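Local structure of MaoC domain protein dehydratase (Chloroflexus aurantiacus, 4E3E) at the interface of chains A and B. The protein catalyses the reversible dehydration of (2R,3S)-beta-methylmalyl-CoA to mesaconyl-CoA, a step of the glyoxylate assimilation cycle that regenerates acetyl-CoA and makes pyruvate. Sequence-based numbering; all coordinates share one arbitrary frame. Chains: chain A/B, MaoC domain protein dehydratase.

Contact 1: the interface of chains A and B. Residues chain A 215-216, 219, 233-235, 246; chain B 212, 214, 217.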
loop_
_atom_site.group_PDB
_atom_site.type_symbol
_atom_site.label_atom_id
_atom_site.label_comp_id
_atom_site.label_asym_id
_atom_site.label_seq_id
_atom_site.Cartn_x
_atom_site.Cartn_y
_atom_site.Cartn_z
ATOM N N GLU A 215 -3.390 -3.539 -12.762
ATOM C CA GLU A 215 -4.709 -2.997 -12.373
ATOM C C GLU A 215 -4.740 -2.520 -10.921
ATOM O O GLU A 215 -5.223 -1.410 -10.640
ATOM C CB GLU A 215 -5.831 -4.011 -12.599
ATOM C CG GLU A 215 -6.060 -4.406 -14.054
ATOM C CD GLU A 215 -6.791 -3.338 -14.875
ATOM O OE1 GLU A 215 -7.060 -2.204 -14.382
ATOM O OE2 GLU A 215 -7.090 -3.639 -16.031
ATOM N N ALA A 216 -4.225 -3.356 -10.009
ATOM C CA ALA A 216 -4.276 -3.066 -8.578
ATOM C C ALA A 216 -3.479 -1.811 -8.312
ATOM O O ALA A 216 -3.790 -1.048 -7.396
ATOM C CB ALA A 216 -3.714 -4.221 -7.759
HETATM N N MSE A 219 -5.426 1.501 -9.596
HETATM C CA MSE A 219 -6.643 1.631 -8.743
HETATM C C MSE A 219 -6.227 2.080 -7.385
HETATM O O MSE A 219 -6.865 2.972 -6.787
HETATM C CB MSE A 219 -7.447 0.329 -8.623
HETATM C CG MSE A 219 -8.097 0.032 -9.976
HETATM SE SE MSE A 219 -9.035 -1.691 -9.754
HETATM C CE MSE A 219 -10.528 -1.240 -8.528
ATOM N N PHE A 233 -12.328 2.123 -12.468
ATOM C CA PHE A 233 -12.658 1.123 -11.446
ATOM C C PHE A 233 -13.509 -0.053 -11.881
ATOM O O PHE A 233 -13.398 -1.140 -11.305
ATOM C CB PHE A 233 -13.340 1.797 -10.252
ATOM C CG PHE A 233 -12.445 2.744 -9.503
ATOM C CD1 PHE A 233 -11.465 2.262 -8.650
ATOM C CD2 PHE A 233 -12.580 4.117 -9.661
ATOM C CE1 PHE A 233 -10.632 3.136 -7.956
ATOM C CE2 PHE A 233 -11.758 5.003 -8.973
ATOM C CZ PHE A 233 -10.779 4.509 -8.119
ATOM N N ASN A 234 -14.356 0.173 -12.884
ATOM C CA ASN A 234 -15.485 -0.696 -13.156
ATOM C C ASN A 234 -15.312 -1.521 -14.412
ATOM O O ASN A 234 -15.635 -1.077 -15.519
ATOM C CB ASN A 234 -16.776 0.135 -13.239
ATOM C CG ASN A 234 -18.027 -0.717 -13.180
ATOM O OD1 ASN A 234 -18.048 -1.842 -13.684
ATOM N ND2 ASN A 234 -19.086 -0.180 -12.568
ATOM N N LEU A 235 -14.827 -2.741 -14.224
ATOM C CA LEU A 235 -14.622 -3.657 -15.335
ATOM C C LEU A 235 -15.955 -4.116 -15.911
ATOM O O LEU A 235 -16.070 -4.295 -17.119
ATOM C CB LEU A 235 -13.770 -4.860 -14.912
ATOM C CG LEU A 235 -13.423 -5.891 -16.003
ATOM C CD1 LEU A 235 -12.693 -5.243 -17.178
ATOM C CD2 LEU A 235 -12.614 -7.050 -15.420
ATOM N N ARG A 246 -10.570 -1.090 -18.186
ATOM C CA ARG A 246 -10.456 0.129 -17.377
ATOM C C ARG A 246 -9.334 1.012 -17.901
ATOM O O ARG A 246 -8.352 0.509 -18.451
ATOM C CB ARG A 246 -10.209 -0.242 -15.917
ATOM C CG ARG A 246 -11.407 -0.904 -15.242
ATOM C CD ARG A 246 -10.990 -1.677 -13.993
ATOM N NE ARG A 246 -10.445 -2.995 -14.342
ATOM C CZ ARG A 246 -10.005 -3.907 -13.470
ATOM N NH1 ARG A 246 -9.546 -5.068 -13.932
ATOM N NH2 ARG A 246 -10.015 -3.673 -12.151
ATOM N N THR B 212 -14.242 -3.051 -9.215
ATOM C CA THR B 212 -13.760 -4.407 -9.483
ATOM C C THR B 212 -12.643 -4.792 -8.509
ATOM O O THR B 212 -11.720 -4.011 -8.274
ATOM C CB THR B 212 -13.298 -4.530 -10.939
ATOM O OG1 THR B 212 -14.368 -4.109 -11.783
ATOM C CG2 THR B 212 -12.910 -5.966 -11.300
ATOM N N GLU B 214 -9.383 -6.753 -7.323
ATOM C CA GLU B 214 -8.148 -7.376 -7.834
ATOM C C GLU B 214 -7.590 -8.342 -6.777
ATOM O O GLU B 214 -7.826 -8.149 -5.585
ATOM C CB GLU B 214 -7.110 -6.294 -8.207
ATOM C CG GLU B 214 -7.506 -5.416 -9.394
ATOM C CD GLU B 214 -7.749 -6.238 -10.669
ATOM O OE1 GLU B 214 -6.905 -7.100 -11.006
ATOM O OE2 GLU B 214 -8.778 -6.027 -11.355
ATOM N N GLU B 217 -5.325 -6.682 -4.327
ATOM C CA GLU B 217 -6.078 -5.756 -3.495
ATOM C C GLU B 217 -6.661 -6.423 -2.240
ATOM O O GLU B 217 -6.430 -5.943 -1.124
ATOM C CB GLU B 217 -7.149 -5.039 -4.315
ATOM C CG GLU B 217 -8.293 -4.386 -3.551
ATOM C CD GLU B 217 -9.558 -4.325 -4.417
ATOM O OE1 GLU B 217 -9.433 -4.270 -5.668
ATOM O OE2 GLU B 217 -10.681 -4.348 -3.861
HETATM O O HOH W 1 -3.794 -6.227 -10.474
#
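Strand 211-212 of chain B, through B:Thr212, and the loop carrying B:Glu214 meet helix 215-224 of chain A, the A:Phe233 loop, the start of helix 235-238 and the A:Arg246 loop. The charged centre is a tip-to-tip pair: both terminal nitrogens of the A:Arg246 guanidinium converge end-on upon one carboxylate oxygen, with NH2 at 2.8 Å and NH1 at 2.9 Å from B:Glu214 OE2. That oxygen lies in the guanidinium plane, but the carboxylate is turned 41° from it, and both nitrogens reach it from one face of the carboxylate. A:Glu215 OE1 lies over one guanidinium face, making a looser salt bridge to A:Arg246 NE at 3.5 Å, while A:Leu235 CB covers the rim of the opposite face. With CG of B:Glu214 anti to its carbonyl carbon (chi1 -67°) and the chain bent at chi2, the carboxyl carbon CD packs 3.5 Å from A:Glu215 CB. An alanine in place of B:Glu214 would probably leave the A:Arg246 guanidinium without its cross-chain anion and freer to swing. Alongside, the B:Thr212 hydroxyl OG1 accepts from A:Leu235 N at 2.8 Å, in a nearly straight bond (162° at H), and donates to A:Phe233 O at 3.2 Å. A:Phe233 O also receives B:Thr212 N at 3.0 Å. This polar interface patch thus fastens chain A to chain B by a charge pair beside a doubly used threonine hydroxyl.

Contact 2: the interface of chains A and B. Residues chain A 23-25, 226; chain B 42-43, 48, 189-190, 262.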
loop_
_atom_site.group_PDB
_atom_site.type_symbol
_atom_site.label_atom_id
_atom_site.label_comp_id
_atom_site.label_asym_id
_atom_site.label_seq_id
_atom_site.Cartn_x
_atom_site.Cartn_y
_atom_site.Cartn_z
ATOM N N ALA A 23 -15.903 18.503 -1.522
ATOM C CA ALA A 23 -15.933 17.703 -0.330
ATOM C C ALA A 23 -14.596 17.083 0.044
ATOM O O ALA A 23 -13.685 17.076 -0.722
ATOM C CB ALA A 23 -16.980 16.631 -0.469
ATOM N N THR A 24 -14.533 16.520 1.229
ATOM C CA THR A 24 -13.429 15.692 1.625
ATOM C C THR A 24 -12.069 16.297 1.702
ATOM O O THR A 24 -11.181 15.907 1.025
ATOM C CB THR A 24 -13.318 14.481 0.686
ATOM O OG1 THR A 24 -14.604 14.117 0.264
ATOM C CG2 THR A 24 -12.689 13.342 1.369
ATOM N N PRO A 25 -11.911 17.249 2.587
ATOM C CA PRO A 25 -10.602 17.771 2.898
ATOM C C PRO A 25 -9.721 16.658 3.429
ATOM O O PRO A 25 -10.180 15.750 4.045
ATOM C CB PRO A 25 -10.882 18.793 3.972
ATOM C CG PRO A 25 -12.151 18.411 4.547
ATOM C CD PRO A 25 -12.938 17.738 3.488
ATOM N N GLN A 226 -8.501 9.661 -3.605
ATOM C CA GLN A 226 -9.966 9.759 -3.417
ATOM C C GLN A 226 -10.610 10.325 -4.713
ATOM O O GLN A 226 -11.504 11.179 -4.707
ATOM C CB GLN A 226 -10.287 10.534 -2.131
ATOM C CG GLN A 226 -9.938 9.725 -0.866
ATOM C CD GLN A 226 -9.852 10.613 0.355
ATOM O OE1 GLN A 226 -9.203 11.649 0.309
ATOM N NE2 GLN A 226 -10.535 10.231 1.447
ATOM N N SER B 42 -12.510 5.274 0.797
ATOM C CA SER B 42 -13.556 5.877 1.604
ATOM C C SER B 42 -13.379 7.403 1.666
ATOM O O SER B 42 -12.282 7.905 1.933
ATOM C CB SER B 42 -13.606 5.273 3.008
ATOM O OG SER B 42 -14.251 6.160 3.907
ATOM N N ARG B 43 -14.459 8.131 1.397
ATOM C CA ARG B 43 -14.399 9.598 1.405
ATOM C C ARG B 43 -15.037 10.256 2.627
ATOM O O ARG B 43 -15.150 11.477 2.663
ATOM C CB ARG B 43 -15.007 10.176 0.127
ATOM C CG ARG B 43 -14.136 9.980 -1.104
ATOM C CD ARG B 43 -14.660 10.837 -2.238
ATOM N NE ARG B 43 -15.798 10.182 -2.874
ATOM C CZ ARG B 43 -16.839 10.821 -3.400
ATOM N NH1 ARG B 43 -16.898 12.146 -3.359
ATOM N NH2 ARG B 43 -17.825 10.126 -3.958
ATOM N N SER B 48 -10.833 11.312 7.113
ATOM C CA SER B 48 -9.871 11.912 6.159
ATOM C C SER B 48 -9.204 13.184 6.634
ATOM O O SER B 48 -8.128 13.528 6.155
ATOM C CB SER B 48 -10.527 12.196 4.817
ATOM O OG SER B 48 -10.664 10.985 4.093
ATOM N N HIS B 189 -17.809 20.351 2.884
ATOM C CA HIS B 189 -16.702 19.442 3.202
ATOM C C HIS B 189 -17.190 18.040 3.477
ATOM O O HIS B 189 -16.554 17.082 3.050
ATOM C CB HIS B 189 -15.879 19.975 4.381
ATOM C CG HIS B 189 -14.926 21.090 4.008
ATOM N ND1 HIS B 189 -14.082 21.651 4.902
ATOM C CD2 HIS B 189 -14.677 21.717 2.783
ATOM C CE1 HIS B 189 -13.348 22.603 4.289
ATOM N NE2 HIS B 189 -13.711 22.642 2.992
ATOM N N ALA B 190 -18.320 17.894 4.182
ATOM C CA ALA B 190 -18.842 16.569 4.481
ATOM C C ALA B 190 -19.268 15.862 3.194
ATOM O O ALA B 190 -19.047 14.670 3.041
ATOM C CB ALA B 190 -19.998 16.643 5.456
ATOM N N PHE B 262 -20.970 6.124 0.569
ATOM C CA PHE B 262 -20.699 7.582 0.619
ATOM C C PHE B 262 -21.564 8.340 -0.392
ATOM O O PHE B 262 -22.007 9.456 -0.123
ATOM C CB PHE B 262 -19.224 7.927 0.364
ATOM C CG PHE B 262 -18.914 9.427 0.508
ATOM C CD1 PHE B 262 -18.649 9.985 1.754
ATOM C CD2 PHE B 262 -18.921 10.265 -0.604
ATOM C CE1 PHE B 262 -18.386 11.341 1.893
ATOM C CE2 PHE B 262 -18.661 11.625 -0.482
ATOM C CZ PHE B 262 -18.388 12.167 0.771
HETATM O O HOH W 2 -16.060 14.003 2.559
#
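A:Gln226 reaches across to the B:Ser42 loop and to B:Ser48 in helix 45-48, and both N-H bonds of its amide are spent there. NE2 donates to the B:Ser48 hydroxyl OG at 2.8 Å and to the carbonyl O of B:Ser42 at 2.9 Å. Both acceptors lie close to the amide plane, which should fix the rotation of the group; the chain arrives extended beyond CG, itself anti to the carbonyl carbon (chi1 -71°). The other close-set point is the loop of A:Ala23 to A:Pro25 against helix 187-190. Here A:Thr24 N meets the B:His189 carbonyl O at 2.8 Å, on a lone pair and almost straight (175° at H). Next to that bond the A:Pro25 ring crosses the B:His189 side chain obliquely, CD standing 3.8 Å from CB. The contact is looser around A:Thr24 OG1, whose link to chain B runs through a water 2.7 Å away. The same water lies 2.7 Å from B:Arg43 O and also contacts B:His189 O and B:Ala190 O. OG1 itself stands 3.6 Å from B:Arg43 O, a gap that the water probably bridges, although A:Thr24 CG2 touches that carbonyl oxygen of B:Arg43 directly at 3.3 Å. Within chain B, the B:Phe262 ring lies against B:Arg43, its CD2 over the guanidinium and the CB of B:Arg43 over the ring, and so probably steadies that side chain. The patch is a largely backbone-directed subunit interface, docking a chain A loop and the A:Gln226 amide onto chain B.

Contact 3: the interface of chains A and B. Residues chain A 234-237; chain B 210, 288, 290, 319-320.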
loop_
_atom_site.group_PDB
_atom_site.type_symbol
_atom_site.label_atom_id
_atom_site.label_comp_id
_atom_site.label_asym_id
_atom_site.label_seq_id
_atom_site.Cartn_x
_atom_site.Cartn_y
_atom_site.Cartn_z
ATOM N N ASN A 234 -14.356 0.173 -12.884
ATOM C CA ASN A 234 -15.485 -0.696 -13.156
ATOM C C ASN A 234 -15.312 -1.521 -14.412
ATOM O O ASN A 234 -15.635 -1.077 -15.519
ATOM C CB ASN A 234 -16.776 0.135 -13.239
ATOM C CG ASN A 234 -18.027 -0.717 -13.180
ATOM O OD1 ASN A 234 -18.048 -1.842 -13.684
ATOM N ND2 ASN A 234 -19.086 -0.180 -12.568
ATOM N N LEU A 235 -14.827 -2.741 -14.224
ATOM C CA LEU A 235 -14.622 -3.657 -15.335
ATOM C C LEU A 235 -15.955 -4.116 -15.911
ATOM O O LEU A 235 -16.070 -4.295 -17.119
ATOM C CB LEU A 235 -13.770 -4.860 -14.912
ATOM C CG LEU A 235 -13.423 -5.891 -16.003
ATOM C CD1 LEU A 235 -12.693 -5.243 -17.178
ATOM C CD2 LEU A 235 -12.614 -7.050 -15.420
ATOM N N HIS A 236 -16.948 -4.307 -15.040
ATOM C CA HIS A 236 -18.292 -4.720 -15.448
ATOM C C HIS A 236 -18.820 -3.789 -16.511
ATOM O O HIS A 236 -19.368 -4.238 -17.523
ATOM C CB HIS A 236 -19.224 -4.778 -14.231
ATOM C CG HIS A 236 -20.642 -5.186 -14.548
ATOM N ND1 HIS A 236 -20.939 -6.237 -15.344
ATOM C CD2 HIS A 236 -21.856 -4.664 -14.117
ATOM C CE1 HIS A 236 -22.276 -6.368 -15.434
ATOM N NE2 HIS A 236 -22.836 -5.407 -14.676
ATOM N N VAL A 237 -18.619 -2.485 -16.312
ATOM C CA VAL A 237 -19.041 -1.487 -17.308
ATOM C C VAL A 237 -18.012 -1.326 -18.419
ATOM O O VAL A 237 -18.357 -1.374 -19.610
ATOM C CB VAL A 237 -19.329 -0.116 -16.658
ATOM C CG1 VAL A 237 -19.502 0.973 -17.725
ATOM C CG2 VAL A 237 -20.583 -0.216 -15.784
ATOM N N GLY B 210 -19.760 1.032 -9.261
ATOM C CA GLY B 210 -19.272 -0.340 -9.144
ATOM C C GLY B 210 -17.752 -0.376 -9.152
ATOM O O GLY B 210 -17.121 0.382 -9.891
ATOM N N THR B 288 -17.251 -7.315 -9.947
ATOM C CA THR B 288 -17.492 -5.877 -9.686
ATOM C C THR B 288 -18.585 -5.678 -8.633
ATOM O O THR B 288 -19.714 -6.129 -8.814
ATOM C CB THR B 288 -17.842 -5.144 -10.993
ATOM O OG1 THR B 288 -16.804 -5.399 -11.945
ATOM C CG2 THR B 288 -17.981 -3.635 -10.781
ATOM N N TYR B 290 -21.263 -3.653 -6.386
ATOM C CA TYR B 290 -22.173 -2.512 -6.293
ATOM C C TYR B 290 -22.891 -2.587 -4.960
ATOM O O TYR B 290 -22.900 -3.635 -4.316
ATOM C CB TYR B 290 -23.235 -2.609 -7.367
ATOM C CG TYR B 290 -22.741 -2.479 -8.775
ATOM C CD1 TYR B 290 -22.282 -3.597 -9.486
ATOM C CD2 TYR B 290 -22.783 -1.245 -9.424
ATOM C CE1 TYR B 290 -21.858 -3.481 -10.804
ATOM C CE2 TYR B 290 -22.366 -1.115 -10.739
ATOM C CZ TYR B 290 -21.901 -2.229 -11.420
ATOM O OH TYR B 290 -21.495 -2.082 -12.716
ATOM N N ASP B 319 -21.751 -7.482 -10.110
ATOM C CA ASP B 319 -22.086 -7.352 -11.486
ATOM C C ASP B 319 -23.554 -7.049 -11.650
ATOM O O ASP B 319 -24.215 -7.661 -12.443
ATOM C CB ASP B 319 -21.701 -8.612 -12.235
ATOM C CG ASP B 319 -20.235 -8.931 -12.130
ATOM O OD1 ASP B 319 -19.432 -8.084 -11.784
ATOM O OD2 ASP B 319 -19.873 -10.061 -12.404
ATOM N N ARG B 320 -24.046 -6.105 -10.874
ATOM C CA ARG B 320 -25.472 -5.778 -10.702
ATOM C C ARG B 320 -26.415 -6.267 -11.806
ATOM O O ARG B 320 -26.254 -5.904 -12.981
ATOM C CB ARG B 320 -25.669 -4.273 -10.458
ATOM C CG ARG B 320 -25.814 -3.414 -11.706
ATOM C CD ARG B 320 -26.559 -2.139 -11.358
ATOM N NE ARG B 320 -27.455 -2.352 -10.222
ATOM C CZ ARG B 320 -28.187 -1.398 -9.658
ATOM N NH1 ARG B 320 -28.136 -0.159 -10.128
ATOM N NH2 ARG B 320 -28.971 -1.682 -8.624
HETATM O O HOH W 3 -19.102 2.503 -11.599
#
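A:His236, in helix 235-238, is inserted among B:Thr288 and B:Tyr290 of strand 288-300 and the B:Asp319 loop, and hides 82 Å² of its surface against them, more than any other residue of the patch. Its CG is anti to the backbone N (chi1 180°), which sends the imidazole out from the helix toward chain B. One ring face receives the B:Asp319 CA, 3.8 Å from the centroid, as a CH-pi contact. B:Tyr290 comes to the edge instead, as its CZ lying in the imidazole plane shows, with CE1 packed 3.5 Å from A:His236 CD2. The two side chains run at about a right angle to each other. At the root of the histidine, CB rests 3.5 Å from B:Thr288 CB, and the backbone A:His236 N donates a long, bent hydrogen bond to B:Thr288 OG1 at 3.3 Å (140° at H). B:Asp319 is positioned from its own chain, where OD1 accepts B:Thr288 N at 3.0 Å. The tyrosine hydroxyl is used by A:Asn234, whose ND2 donates to B:Tyr290 OH at 3.1 Å in the amide plane. That amide is oriented by its other end: OD1 caps the helix start by accepting A:Val237 N at 2.8 Å, and ND2 also meets a water shared with B:Gly210 N. The site gives the subunit interface an anchoring point in which one histidine touches a strand and a loop of the partner.

Contact 1 and contact 3 are neighbours, their C-alpha centres about 10 Å apart, and they share A:Asn234 and A:Leu235. The start of helix 235-238 therefore serves both, so a shift of this short helix would probably be felt in each. Contact 2 lies farther off, about 21 Å from contact 1 and 22 Å from contact 3, and shares no residue with them. Separate anchoring points should resist rocking of one chain on the other. The protein is a homodimer, yet the deposited assembly holds three copies and this interface is not an exact two-fold, so it may not be the interface of the biological dimer.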